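Local coordinates for protein transcarboxylase 5S subunit (Propionibacterium freudenreichii subsp. shermanii, PDB 1RQB) that catalyses the cobalt-dependent transfer of a carboxyl group from the biotin of the 1.3S subunit to pyruvate, forming oxaloacetate within the transcarboxylase complex, at residues A[16-21]-A[209-214]; A[240-245]-A[275-280]; A[389-394]-A[407-412]; A[347-352]-A[364-369]; A[82-87]-A[446-451]. One frame throughout, in Å; residues are numbered along the deposited sequence.

Contact 1: residues A[16-21]-A[209-214]; sequences EIEVSE and IIKAIK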
# COMPACT_ATOMS: atom_id res chain seq x y z
N GLU A 16 5.73 -5.81 -28.06
CA GLU A 16 6.95 -5.48 -27.31
C GLU A 16 6.88 -4.03 -26.81
O GLU A 16 6.21 -3.18 -27.39
CB GLU A 16 8.17 -5.62 -28.20
CG GLU A 16 8.29 -6.98 -28.84
CD GLU A 16 9.73 -7.32 -29.16
OE1 GLU A 16 10.38 -7.98 -28.32
OE2 GLU A 16 10.20 -6.92 -30.25
N ILE A 17 7.57 -3.79 -25.71
CA ILE A 17 7.65 -2.44 -25.13
C ILE A 17 9.12 -2.05 -25.00
O ILE A 17 9.94 -2.81 -24.48
CB ILE A 17 7.02 -2.39 -23.73
CG1 ILE A 17 5.53 -2.66 -23.82
CG2 ILE A 17 7.27 -1.01 -23.12
CD1 ILE A 17 4.86 -2.85 -22.47
N GLU A 18 9.46 -0.87 -25.50
CA GLU A 18 10.84 -0.38 -25.40
C GLU A 18 11.08 0.10 -23.97
O GLU A 18 10.26 0.82 -23.41
CB GLU A 18 11.03 0.77 -26.38
CG GLU A 18 12.41 1.39 -26.36
CD GLU A 18 12.61 2.35 -27.51
OE1 GLU A 18 12.73 1.87 -28.66
OE2 GLU A 18 12.63 3.57 -27.27
N VAL A 19 12.19 -0.32 -23.37
CA VAL A 19 12.50 0.11 -22.00
C VAL A 19 13.91 0.71 -21.97
O VAL A 19 14.74 0.39 -22.82
CB VAL A 19 12.38 -1.05 -20.98
CG1 VAL A 19 10.94 -1.57 -20.98
CG2 VAL A 19 13.36 -2.18 -21.32
N SER A 20 14.17 1.56 -20.99
CA SER A 20 15.48 2.24 -20.91
C SER A 20 16.59 1.23 -20.61
O SER A 20 16.36 0.13 -20.12
CB SER A 20 15.45 3.35 -19.86
OG SER A 20 15.06 2.86 -18.58
N GLU A 21 17.81 1.66 -20.92
CA GLU A 21 19.01 0.83 -20.71
C GLU A 21 19.23 0.63 -19.20
O GLU A 21 18.78 1.44 -18.39
CB GLU A 21 20.24 1.55 -21.29
CG GLU A 21 20.62 2.86 -20.58
CD GLU A 21 19.62 3.99 -20.78
OE1 GLU A 21 19.75 5.02 -20.09
OE2 GLU A 21 18.70 3.86 -21.63
N ILE A 209 4.19 10.00 -20.94
CA ILE A 209 4.62 11.38 -20.71
C ILE A 209 6.14 11.45 -20.53
O ILE A 209 6.81 12.29 -21.14
CB ILE A 209 3.90 12.00 -19.47
CG1 ILE A 209 2.42 12.19 -19.79
CG2 ILE A 209 4.52 13.35 -19.10
CD1 ILE A 209 1.54 12.44 -18.55
N ILE A 210 6.70 10.58 -19.70
CA ILE A 210 8.15 10.60 -19.46
C ILE A 210 8.89 10.33 -20.78
O ILE A 210 9.88 10.98 -21.10
CB ILE A 210 8.59 9.53 -18.44
CG1 ILE A 210 7.98 9.82 -17.06
CG2 ILE A 210 10.11 9.48 -18.34
CD1 ILE A 210 8.41 11.11 -16.48
N LYS A 211 8.39 9.37 -21.54
CA LYS A 211 9.02 9.03 -22.82
C LYS A 211 8.91 10.20 -23.80
O LYS A 211 9.87 10.52 -24.50
CB LYS A 211 8.32 7.79 -23.40
CG LYS A 211 9.01 7.17 -24.61
CD LYS A 211 10.42 6.71 -24.21
CE LYS A 211 11.12 5.99 -25.36
NZ LYS A 211 10.45 4.70 -25.66
N ALA A 212 7.76 10.87 -23.85
CA ALA A 212 7.58 11.98 -24.80
C ALA A 212 8.50 13.15 -24.45
O ALA A 212 9.02 13.82 -25.34
CB ALA A 212 6.12 12.43 -24.83
N ILE A 213 8.68 13.42 -23.16
CA ILE A 213 9.56 14.53 -22.75
C ILE A 213 11.00 14.21 -23.12
O ILE A 213 11.71 15.04 -23.69
CB ILE A 213 9.44 14.80 -21.23
CG1 ILE A 213 8.04 15.36 -20.92
CG2 ILE A 213 10.50 15.83 -20.79
CD1 ILE A 213 7.76 15.61 -19.41
N LYS A 214 11.43 12.98 -22.81
CA LYS A 214 12.79 12.53 -23.11
C LYS A 214 13.04 12.54 -24.62
O LYS A 214 14.11 12.95 -25.07
CB LYS A 214 13.02 11.10 -22.58
CG LYS A 214 13.12 10.94 -21.04
CD LYS A 214 14.44 11.46 -20.53
CE LYS A 214 14.57 11.27 -19.03
NZ LYS A 214 15.98 11.40 -18.58
O HOH W 1 11.88 3.60 -22.93
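Glu18 sets one carboxylate oxygen against the ammonium end of Lys211, and the two side chains cross at about a right angle. The bond is a salt bridge and a hydrogen bond at once: Lys211 NZ donates to Glu18 OE2 over 2.9 Å. The nitrogen arrives from above the carboxylate plane, 43° out of it. Lys211 CE follows at 3.4 Å from Glu18 OE2, so it is the far end of the lysine that the acid meets. Glu18 reaches out as an extended chain with CG anti to the backbone N (chi1 178°), whereas Lys211 gets there by bending at chi2 and chi4. A water lies between the same residues, weakly bonded to both, 3.3 Å from Lys211 NZ and 3.3 Å from Glu18 O. Tyr207, one turn before Lys211, adds to the link: its hydroxyl bonds to Glu18 O and, weakly, to Lys211 NZ. With both charged residues partly exposed, solvent probably screens the attraction to some degree. Strand 15-19 carries Glu18 and continues as an antiparallel ladder with a strand of the second subunit, so the salt bridge ties that intersubunit sheet to the outside of the TIM barrel. There helix 203-217 packs against helix 174-186 on one flank and rests on strand 223-225 of the barrel wall.

Contact 2: residues A[240-245]-A[275-280]; sequences KAIEAG and TGYTTN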
# COMPACT_ATOMS: atom_id res chain seq x y z
N LYS A 240 6.83 1.90 -14.39
CA LYS A 240 6.68 2.29 -15.80
C LYS A 240 7.48 3.56 -16.09
O LYS A 240 8.02 3.72 -17.19
CB LYS A 240 5.20 2.50 -16.15
CG LYS A 240 4.44 1.20 -16.28
CD LYS A 240 5.07 0.40 -17.40
CE LYS A 240 4.45 -0.97 -17.57
NZ LYS A 240 5.25 -1.76 -18.54
N ALA A 241 7.56 4.47 -15.12
CA ALA A 241 8.32 5.71 -15.33
C ALA A 241 9.81 5.37 -15.45
O ALA A 241 10.53 5.97 -16.24
CB ALA A 241 8.09 6.69 -14.17
N ILE A 242 10.25 4.39 -14.68
CA ILE A 242 11.66 3.96 -14.74
C ILE A 242 11.92 3.31 -16.10
O ILE A 242 12.96 3.53 -16.72
CB ILE A 242 11.98 2.99 -13.57
CG1 ILE A 242 12.01 3.79 -12.26
CG2 ILE A 242 13.32 2.26 -13.82
CD1 ILE A 242 12.01 2.93 -11.01
N GLU A 243 10.97 2.52 -16.60
CA GLU A 243 11.15 1.92 -17.92
C GLU A 243 11.21 3.01 -18.99
O GLU A 243 11.89 2.87 -20.00
CB GLU A 243 10.02 0.91 -18.23
CG GLU A 243 10.03 -0.31 -17.29
CD GLU A 243 8.87 -1.28 -17.52
OE1 GLU A 243 7.79 -0.85 -17.97
OE2 GLU A 243 9.04 -2.50 -17.22
N ALA A 244 10.52 4.13 -18.76
CA ALA A 244 10.50 5.22 -19.74
C ALA A 244 11.74 6.10 -19.61
O ALA A 244 11.96 6.99 -20.44
CB ALA A 244 9.24 6.05 -19.59
N GLY A 245 12.54 5.89 -18.57
CA GLY A 245 13.76 6.67 -18.41
C GLY A 245 13.82 7.74 -17.32
O GLY A 245 14.72 8.58 -17.34
N THR A 275 15.97 -6.54 -12.78
CA THR A 275 15.36 -5.87 -13.94
C THR A 275 16.42 -5.12 -14.76
O THR A 275 16.13 -4.66 -15.86
CB THR A 275 14.35 -4.78 -13.50
OG1 THR A 275 15.05 -3.76 -12.77
CG2 THR A 275 13.24 -5.37 -12.62
N GLY A 276 17.62 -4.97 -14.21
CA GLY A 276 18.65 -4.19 -14.90
C GLY A 276 18.73 -2.80 -14.27
O GLY A 276 19.70 -2.07 -14.45
N TYR A 277 17.69 -2.41 -13.53
CA TYR A 277 17.70 -1.10 -12.86
C TYR A 277 18.07 -1.32 -11.39
O TYR A 277 17.82 -2.39 -10.83
CB TYR A 277 16.33 -0.43 -12.91
CG TYR A 277 15.77 -0.35 -14.30
CD1 TYR A 277 14.65 -1.10 -14.67
CD2 TYR A 277 16.38 0.46 -15.27
CE1 TYR A 277 14.14 -1.04 -15.97
CE2 TYR A 277 15.89 0.52 -16.57
CZ TYR A 277 14.76 -0.23 -16.91
OH TYR A 277 14.24 -0.17 -18.18
N THR A 278 18.67 -0.32 -10.78
CA THR A 278 19.01 -0.45 -9.36
C THR A 278 19.11 0.95 -8.74
O THR A 278 19.04 1.95 -9.45
CB THR A 278 20.34 -1.23 -9.19
OG1 THR A 278 20.50 -1.63 -7.83
CG2 THR A 278 21.53 -0.38 -9.62
N THR A 279 19.20 1.00 -7.42
CA THR A 279 19.37 2.27 -6.69
C THR A 279 20.69 2.15 -5.93
O THR A 279 21.25 1.07 -5.83
CB THR A 279 18.28 2.49 -5.63
OG1 THR A 279 18.51 1.59 -4.54
CG2 THR A 279 16.88 2.28 -6.20
N ASN A 280 21.20 3.25 -5.41
CA ASN A 280 22.45 3.14 -4.65
C ASN A 280 22.15 3.37 -3.16
O ASN A 280 22.95 3.98 -2.45
CB ASN A 280 23.51 4.13 -5.15
CG ASN A 280 23.10 5.58 -4.96
OD1 ASN A 280 22.21 6.07 -5.66
ND2 ASN A 280 23.74 6.26 -4.02
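Ile242 CG2 sits over one face of the Tyr277 ring, a CH-pi contact with the methyl carbon 3.7 Å from the ring centroid and only 14° off the ring normal. Its nearest ring atom is Tyr277 CG, at 3.6 Å. With CG1 of Ile242 beside the backbone N (chi1 -72°), the CG2 branch is the one presented to the ring. Farther along the tyrosine, its OH lies 3.7 Å from Glu243 CA, so the phenol runs past the last turn of helix 234-243. That helix, one of those around the TIM barrel, packs here on a short, weakly bonded strand at 277-278 that runs parallel to strand 23-29, and Ile242 also touches Val25 of the latter. Beyond the ring, Tyr277 OH is hydrogen-bonded to Ser20 O. Tyr277 N bonds back to Thr275 OG1 (3.1 Å, 160° at the hydrogen), an ST turn that shapes the chain just ahead of the tyrosine. On the helix side, Gly245 closes the last turn in a Schellman motif. Lys240 NZ meets Glu243 OE1 on its syn lone pair at 2.8 Å, while Glu243 OE2 pairs with Lys240 of the second subunit and Lys240 NZ with Glu243 of that subunit.

Contact 3: residues A[389-394]-A[407-412]; sequences IMLGYY and KLAEEQ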
# COMPACT_ATOMS: atom_id res chain seq x y z
N ILE A 389 -9.73 34.08 -9.02
CA ILE A 389 -9.32 33.08 -10.03
C ILE A 389 -9.97 33.43 -11.37
O ILE A 389 -9.30 33.48 -12.40
CB ILE A 389 -9.76 31.65 -9.64
CG1 ILE A 389 -9.02 31.18 -8.40
CG2 ILE A 389 -9.49 30.70 -10.80
CD1 ILE A 389 -9.33 29.75 -7.99
N MSE A 390 -11.28 33.67 -11.35
CA MSE A 390 -12.03 33.98 -12.58
C MSE A 390 -11.51 35.26 -13.24
O MSE A 390 -11.54 35.37 -14.46
CB MSE A 390 -13.52 34.13 -12.28
CG MSE A 390 -14.21 32.88 -11.78
SE MSE A 390 -14.09 31.42 -13.06
CE MSE A 390 -14.50 32.39 -14.68
N LEU A 391 -11.02 36.21 -12.45
CA LEU A 391 -10.56 37.48 -13.02
C LEU A 391 -9.06 37.45 -13.36
O LEU A 391 -8.51 38.46 -13.81
CB LEU A 391 -10.87 38.63 -12.05
CG LEU A 391 -12.37 38.77 -11.79
CD1 LEU A 391 -12.63 39.69 -10.62
CD2 LEU A 391 -13.05 39.27 -13.06
N GLY A 392 -8.40 36.32 -13.15
CA GLY A 392 -6.99 36.21 -13.49
C GLY A 392 -5.97 36.69 -12.47
O GLY A 392 -4.79 36.80 -12.78
N TYR A 393 -6.39 36.93 -11.23
CA TYR A 393 -5.44 37.43 -10.24
C TYR A 393 -4.56 36.30 -9.69
O TYR A 393 -3.66 36.54 -8.88
CB TYR A 393 -6.16 38.19 -9.13
CG TYR A 393 -6.63 39.54 -9.64
CD1 TYR A 393 -7.78 39.65 -10.42
CD2 TYR A 393 -5.87 40.69 -9.42
CE1 TYR A 393 -8.16 40.87 -10.98
CE2 TYR A 393 -6.25 41.92 -9.98
CZ TYR A 393 -7.39 42.00 -10.76
OH TYR A 393 -7.78 43.19 -11.34
N TYR A 394 -4.80 35.07 -10.13
CA TYR A 394 -3.95 33.96 -9.69
C TYR A 394 -3.12 33.48 -10.88
O TYR A 394 -2.30 32.57 -10.77
CB TYR A 394 -4.78 32.79 -9.16
CG TYR A 394 -5.35 33.00 -7.77
CD1 TYR A 394 -6.05 31.98 -7.13
CD2 TYR A 394 -5.20 34.22 -7.11
CE1 TYR A 394 -6.59 32.17 -5.86
CE2 TYR A 394 -5.73 34.42 -5.84
CZ TYR A 394 -6.43 33.39 -5.22
OH TYR A 394 -6.98 33.59 -3.98
N LYS A 407 -17.65 37.64 -16.39
CA LYS A 407 -18.45 38.88 -16.35
C LYS A 407 -19.11 39.01 -14.98
O LYS A 407 -19.05 40.06 -14.35
CB LYS A 407 -19.50 38.84 -17.47
CG LYS A 407 -20.29 40.12 -17.65
CD LYS A 407 -21.24 39.98 -18.84
CE LYS A 407 -22.03 41.25 -19.09
NZ LYS A 407 -22.93 41.11 -20.28
N LEU A 408 -19.71 37.92 -14.50
CA LEU A 408 -20.39 37.95 -13.19
C LEU A 408 -19.39 38.28 -12.08
O LEU A 408 -19.71 39.01 -11.15
CB LEU A 408 -21.03 36.59 -12.90
CG LEU A 408 -22.13 36.13 -13.86
CD1 LEU A 408 -22.71 34.81 -13.37
CD2 LEU A 408 -23.21 37.19 -13.95
N ALA A 409 -18.17 37.75 -12.19
CA ALA A 409 -17.13 37.98 -11.17
C ALA A 409 -16.75 39.46 -11.13
O ALA A 409 -16.53 40.02 -10.06
CB ALA A 409 -15.90 37.13 -11.48
N GLU A 410 -16.67 40.08 -12.29
CA GLU A 410 -16.30 41.50 -12.37
C GLU A 410 -17.41 42.38 -11.79
O GLU A 410 -17.14 43.41 -11.18
CB GLU A 410 -16.03 41.89 -13.83
CG GLU A 410 -15.74 43.37 -14.02
CD GLU A 410 -15.22 43.68 -15.41
OE1 GLU A 410 -15.58 42.95 -16.36
OE2 GLU A 410 -14.46 44.66 -15.56
N GLU A 411 -18.65 41.95 -11.97
CA GLU A 411 -19.81 42.73 -11.49
C GLU A 411 -20.02 42.52 -9.99
O GLU A 411 -20.78 43.25 -9.36
CB GLU A 411 -21.06 42.31 -12.26
CG GLU A 411 -20.91 42.46 -13.77
CD GLU A 411 -22.15 42.03 -14.53
OE1 GLU A 411 -22.77 41.02 -14.14
OE2 GLU A 411 -22.50 42.70 -15.52
N GLN A 412 -19.34 41.54 -9.41
CA GLN A 412 -19.51 41.28 -7.97
C GLN A 412 -18.27 41.73 -7.19
O GLN A 412 -18.34 41.98 -5.99
CB GLN A 412 -19.75 39.80 -7.71
CG GLN A 412 -19.92 39.48 -6.23
CD GLN A 412 -20.07 37.99 -5.96
OE1 GLN A 412 -20.97 37.34 -6.49
NE2 GLN A 412 -19.18 37.45 -5.13
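Leu391 and Met390 meet Ala409 mainly carbon on carbon. The methyl group Ala409 CB is approached by two neighbours in sequence: Met390 CB at 3.9 Å and Leu391 CD2, also at 3.9 Å. Met390, a selenomethionine, touches with the root of its side chain, which then bends at chi2 and chi3. Leu391 uses both branches. With CG beside the backbone N (chi1 -61°), it puts CD2 3.8 Å from Glu410 N and 4.0 Å from Glu410 CB, while CD1 lies 4.0 Å from Ala409 O, so the fork of the leucine lies against the peptide joining Ala409 and Glu410, one methyl by its oxygen and the other by its nitrogen. An alanine in place of Leu391 would take away both methyl branches and would probably leave a gap beside Ala409 and the stem of Glu410. Backbone bonds fix the chain around the leucine: Gly392, at positive phi, ends helix 384-390 in a Schellman motif, and Leu391 pairs by its backbone with Ile418. Pro417 rests on Leu391 and on Glu410, and Val405 and Val406 pack on Met390. Glu410 leads its carboxylate away from the leucine, keeping the charge off the apolar patch. The joint therefore depends on shape and the burial of carbon; consistent with the small alanine, Met390 CA and Ala409 CA are 6.6 Å apart.

Contact 4: residues A[347-352]-A[364-369]; sequences PRVRKA and QIVGTQ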
# COMPACT_ATOMS: atom_id res chain seq x y z
N PRO A 347 -17.36 19.49 -11.07
CA PRO A 347 -16.88 19.48 -12.46
C PRO A 347 -17.27 20.74 -13.24
O PRO A 347 -16.49 21.25 -14.04
CB PRO A 347 -17.54 18.23 -13.04
CG PRO A 347 -17.51 17.30 -11.86
CD PRO A 347 -17.96 18.19 -10.72
N ARG A 348 -18.49 21.24 -13.00
CA ARG A 348 -18.96 22.43 -13.71
C ARG A 348 -18.15 23.66 -13.29
O ARG A 348 -17.74 24.45 -14.13
CB ARG A 348 -20.47 22.63 -13.50
CG ARG A 348 -21.31 21.56 -14.22
CD ARG A 348 -22.82 21.78 -14.11
NE ARG A 348 -23.34 21.57 -12.77
CZ ARG A 348 -24.07 20.51 -12.41
NH1 ARG A 348 -24.37 19.58 -13.30
NH2 ARG A 348 -24.49 20.39 -11.16
N VAL A 349 -17.93 23.82 -11.99
CA VAL A 349 -17.15 24.95 -11.47
C VAL A 349 -15.71 24.86 -11.98
O VAL A 349 -15.13 25.84 -12.44
CB VAL A 349 -17.10 24.94 -9.93
CG1 VAL A 349 -16.22 26.07 -9.42
CG2 VAL A 349 -18.51 25.06 -9.36
N ARG A 350 -15.13 23.66 -11.90
CA ARG A 350 -13.75 23.47 -12.35
C ARG A 350 -13.61 23.91 -13.81
O ARG A 350 -12.67 24.62 -14.17
CB ARG A 350 -13.33 22.00 -12.22
CG ARG A 350 -11.87 21.80 -12.62
CD ARG A 350 -11.41 20.36 -12.53
NE ARG A 350 -9.98 20.29 -12.85
CZ ARG A 350 -9.35 19.20 -13.24
NH1 ARG A 350 -10.00 18.05 -13.37
NH2 ARG A 350 -8.05 19.25 -13.52
N LYS A 351 -14.55 23.47 -14.63
CA LYS A 351 -14.55 23.81 -16.07
C LYS A 351 -14.61 25.33 -16.24
O LYS A 351 -13.89 25.90 -17.05
CB LYS A 351 -15.75 23.16 -16.77
CG LYS A 351 -15.92 23.57 -18.22
CD LYS A 351 -17.13 22.88 -18.84
CE LYS A 351 -17.39 23.34 -20.27
NZ LYS A 351 -16.19 23.18 -21.13
N ALA A 352 -15.49 25.97 -15.48
CA ALA A 352 -15.65 27.43 -15.58
C ALA A 352 -14.33 28.14 -15.25
O ALA A 352 -14.01 29.16 -15.84
CB ALA A 352 -16.75 27.90 -14.63
N GLN A 364 -9.76 23.76 -2.48
CA GLN A 364 -10.65 24.34 -1.47
C GLN A 364 -11.52 25.43 -2.10
O GLN A 364 -12.71 25.54 -1.81
CB GLN A 364 -9.84 24.94 -0.30
CG GLN A 364 -9.03 23.93 0.52
CD GLN A 364 -7.55 23.90 0.16
OE1 GLN A 364 -7.17 23.45 -0.92
NE2 GLN A 364 -6.71 24.38 1.07
N ILE A 365 -10.92 26.22 -2.98
CA ILE A 365 -11.63 27.33 -3.64
C ILE A 365 -12.77 26.80 -4.50
O ILE A 365 -13.89 27.30 -4.43
CB ILE A 365 -10.67 28.16 -4.51
CG1 ILE A 365 -9.58 28.78 -3.62
CG2 ILE A 365 -11.44 29.26 -5.22
CD1 ILE A 365 -8.52 29.54 -4.40
N VAL A 366 -12.49 25.81 -5.34
CA VAL A 366 -13.52 25.25 -6.23
C VAL A 366 -14.59 24.54 -5.40
O VAL A 366 -15.78 24.66 -5.67
CB VAL A 366 -12.91 24.26 -7.25
CG1 VAL A 366 -14.03 23.48 -7.94
CG2 VAL A 366 -12.11 25.02 -8.28
N GLY A 367 -14.16 23.78 -4.40
CA GLY A 367 -15.11 23.07 -3.56
C GLY A 367 -16.08 24.00 -2.86
O GLY A 367 -17.28 23.74 -2.81
N THR A 368 -15.57 25.10 -2.33
CA THR A 368 -16.41 26.07 -1.62
C THR A 368 -17.42 26.70 -2.59
O THR A 368 -18.61 26.78 -2.28
CB THR A 368 -15.57 27.19 -1.01
OG1 THR A 368 -14.74 26.65 0.02
CG2 THR A 368 -16.47 28.28 -0.42
N GLN A 369 -16.94 27.13 -3.75
CA GLN A 369 -17.83 27.76 -4.74
C GLN A 369 -18.89 26.75 -5.18
O GLN A 369 -20.03 27.13 -5.47
CB GLN A 369 -17.03 28.25 -5.94
CG GLN A 369 -17.85 29.08 -6.90
CD GLN A 369 -18.55 30.23 -6.20
OE1 GLN A 369 -17.92 30.99 -5.46
NE2 GLN A 369 -19.86 30.36 -6.42
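Two consecutive helices of the conserved carboxylase domain, 339-352 and 362-376, pack here across the loop that joins them. Their axes pass 9.2 Å apart, with the N-to-C directions at 124°, so the pair is closer to antiparallel than to parallel. Val349 and Val366 form the centre of the contact; the two side chains pass side by side, pointing opposite ways, and Val349 CG1 lies 3.7 Å from Val366 CG1. In both valines CG1 is the branch anti to the backbone N (chi1 176° and 168°), which turns these two methyls to each other. Val366 CG1 also comes within 4.1 Å of Arg350 N, and Val349 CG1 within 4.2 Å of Gln369 CB. Phe386 of helix 384-390 packs on both Val349 and Gln369, and Met322 of helix 320-331 packs on Val366. Arg350 thus takes part through its backbone N and Gln369 through CB; both polar ends go elsewhere. Arg350 bonds to Pro356 O, to Gln317 and to Ile168 O, while Gln369 bonds to Asn373, Arg381 O and Thr383 N. Within the second helix, Gln364 O accepts from opposite faces of its carbonyl plane: Thr368 N at 2.9 Å and Thr368 OG1 at 2.9 Å.

Contact 5: residues A[82-87]-A[446-451]; sequences DPWERL and TDEDVL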
# COMPACT_ATOMS: atom_id res chain seq x y z
N ASP A 82 11.14 27.99 15.08
CA ASP A 82 11.55 28.89 13.99
C ASP A 82 11.95 28.01 12.81
O ASP A 82 12.90 27.23 12.90
CB ASP A 82 12.75 29.74 14.43
CG ASP A 82 13.05 30.88 13.46
OD1 ASP A 82 12.81 30.69 12.24
OD2 ASP A 82 13.51 31.95 13.91
N PRO A 83 11.25 28.12 11.67
CA PRO A 83 11.56 27.31 10.48
C PRO A 83 13.00 27.46 10.01
O PRO A 83 13.60 26.53 9.48
CB PRO A 83 10.57 27.82 9.43
CG PRO A 83 9.50 28.52 10.21
CD PRO A 83 10.23 29.14 11.37
N TRP A 84 13.56 28.65 10.19
CA TRP A 84 14.95 28.89 9.75
C TRP A 84 15.93 28.12 10.64
O TRP A 84 16.98 27.69 10.18
CB TRP A 84 15.24 30.41 9.74
CG TRP A 84 14.35 31.17 8.77
CD1 TRP A 84 13.19 31.82 9.06
CD2 TRP A 84 14.55 31.31 7.35
NE1 TRP A 84 12.65 32.36 7.92
CE2 TRP A 84 13.46 32.06 6.86
CE3 TRP A 84 15.53 30.88 6.45
CZ2 TRP A 84 13.32 32.39 5.50
CZ3 TRP A 84 15.40 31.21 5.10
CH2 TRP A 84 14.30 31.96 4.64
N GLU A 85 15.59 27.94 11.91
CA GLU A 85 16.48 27.18 12.80
C GLU A 85 16.43 25.70 12.40
O GLU A 85 17.42 24.99 12.49
CB GLU A 85 16.05 27.35 14.25
CG GLU A 85 16.90 26.59 15.25
CD GLU A 85 18.31 27.14 15.38
OE1 GLU A 85 19.08 26.61 16.23
OE2 GLU A 85 18.66 28.10 14.65
N ARG A 86 15.25 25.24 11.97
CA ARG A 86 15.11 23.84 11.55
C ARG A 86 15.98 23.60 10.31
O ARG A 86 16.68 22.60 10.22
CB ARG A 86 13.64 23.51 11.23
CG ARG A 86 13.46 22.11 10.63
CD ARG A 86 11.99 21.77 10.27
NE ARG A 86 11.15 21.61 11.46
CZ ARG A 86 9.93 21.08 11.44
NH1 ARG A 86 9.40 20.65 10.30
NH2 ARG A 86 9.25 20.93 12.57
N LEU A 87 15.93 24.54 9.36
CA LEU A 87 16.74 24.42 8.14
C LEU A 87 18.23 24.41 8.50
O LEU A 87 18.99 23.59 8.00
CB LEU A 87 16.45 25.58 7.18
CG LEU A 87 17.35 25.69 5.94
CD1 LEU A 87 17.35 24.38 5.15
CD2 LEU A 87 16.86 26.84 5.07
N THR A 446 16.39 40.13 11.89
CA THR A 446 16.93 39.48 10.69
C THR A 446 15.92 39.51 9.54
O THR A 446 14.71 39.67 9.75
CB THR A 446 17.26 38.00 10.96
OG1 THR A 446 16.06 37.30 11.28
CG2 THR A 446 18.25 37.87 12.11
N ASP A 447 16.42 39.38 8.32
CA ASP A 447 15.53 39.34 7.15
C ASP A 447 14.65 38.09 7.26
O ASP A 447 13.52 38.07 6.78
CB ASP A 447 16.34 39.28 5.85
CG ASP A 447 17.12 40.57 5.57
OD1 ASP A 447 16.79 41.62 6.17
OD2 ASP A 447 18.05 40.53 4.74
N GLU A 448 15.18 37.05 7.89
CA GLU A 448 14.40 35.81 8.07
C GLU A 448 13.11 36.11 8.84
O GLU A 448 12.05 35.60 8.49
CB GLU A 448 15.20 34.75 8.84
CG GLU A 448 16.34 34.08 8.06
CD GLU A 448 17.65 34.86 8.07
OE1 GLU A 448 18.69 34.25 7.72
OE2 GLU A 448 17.65 36.06 8.41
N ASP A 449 13.20 36.94 9.88
CA ASP A 449 12.03 37.30 10.69
C ASP A 449 11.09 38.21 9.90
O ASP A 449 9.88 38.13 10.05
CB ASP A 449 12.48 37.99 11.99
CG ASP A 449 12.45 37.05 13.20
OD1 ASP A 449 12.58 35.82 13.03
OD2 ASP A 449 12.30 37.57 14.34
N VAL A 450 11.64 39.09 9.06
CA VAL A 450 10.77 39.94 8.23
C VAL A 450 10.00 39.04 7.26
O VAL A 450 8.82 39.25 7.00
CB VAL A 450 11.59 41.00 7.44
CG1 VAL A 450 10.67 41.81 6.53
CG2 VAL A 450 12.33 41.93 8.41
N LEU A 451 10.67 38.02 6.75
CA LEU A 451 10.01 37.07 5.83
C LEU A 451 8.89 36.35 6.58
O LEU A 451 7.79 36.16 6.06
CB LEU A 451 11.03 36.07 5.28
CG LEU A 451 11.99 36.69 4.27
CD1 LEU A 451 13.18 35.79 4.04
CD2 LEU A 451 11.24 36.94 2.96
O HOH W 2 11.26 33.62 11.84
O HOH W 3 14.65 33.88 12.44
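Glu448, Asp449 and Leu451, in the first turns of helix 447-455, face Trp84 and Asp82 at the start of helix 83-93. Thr446 is the N-cap, its OG1 accepting from Asp449 N at 3.2 Å. Glu448 lies over one face of the indole: its CB stands 3.5 Å from the centroid of the five-membered ring, 6° off the normal, a CH-pi contact, and its CG is 3.4 Å from Trp84 CD2. A bend at chi2 (84°) leads the carboxylate away, its plane perpendicular to the ring, to Asn129. Asp449 OD1 is 4.1 Å from Asp82 OD2; the two like charges share Arg467, which forms a salt bridge to each. Two waters also lie between them, one 2.7 Å from Asp82 OD2 and 2.9 Å from Asp449 OD1, the other bonded firmly to Asp449 OD1 and only weakly to Asp82 OD1. Leu451 adds an apolar contact, its CD1 3.7 Å from Trp84 CZ2. An alanine in place of Trp84 would probably open a gap beside Glu448 and Leu451 and leave Tyr72, the hydrogen-bond partner of the indole NE1, without its mate. Asp82 OD1 caps Trp84 N at 3.0 Å. The contact joins a TIM-barrel helix to the carboxylase domain: Trp67 meets Trp84 edge to face, helix 116-128 packs on Trp84 and Glu448, and helix 430-437 backs Leu451.

Overall arrangement
Contacts 1 and 2 adjoin at the dimer interface, where Ser20 bonds to the end of helix 234-243; contact 1 is a surface salt bridge, contact 2 a buried CH-pi packing, and both touch the second subunit. Contacts 3 and 4 lie in the carboxylase domain, buried and held by aliphatic carbons; they touch where Ile389 meets Ile365, and helices 362-376 and 384-390 follow each other in the chain. Of the five, contact 5, across the chain's centre from contact 1, is the one whose two segments come from the barrel and the carboxylase domain, mixing aromatic cover with bridged acids. Its segments enclose contacts 2, 3 and 4 in sequence, though its centre is 35 Å or more from theirs.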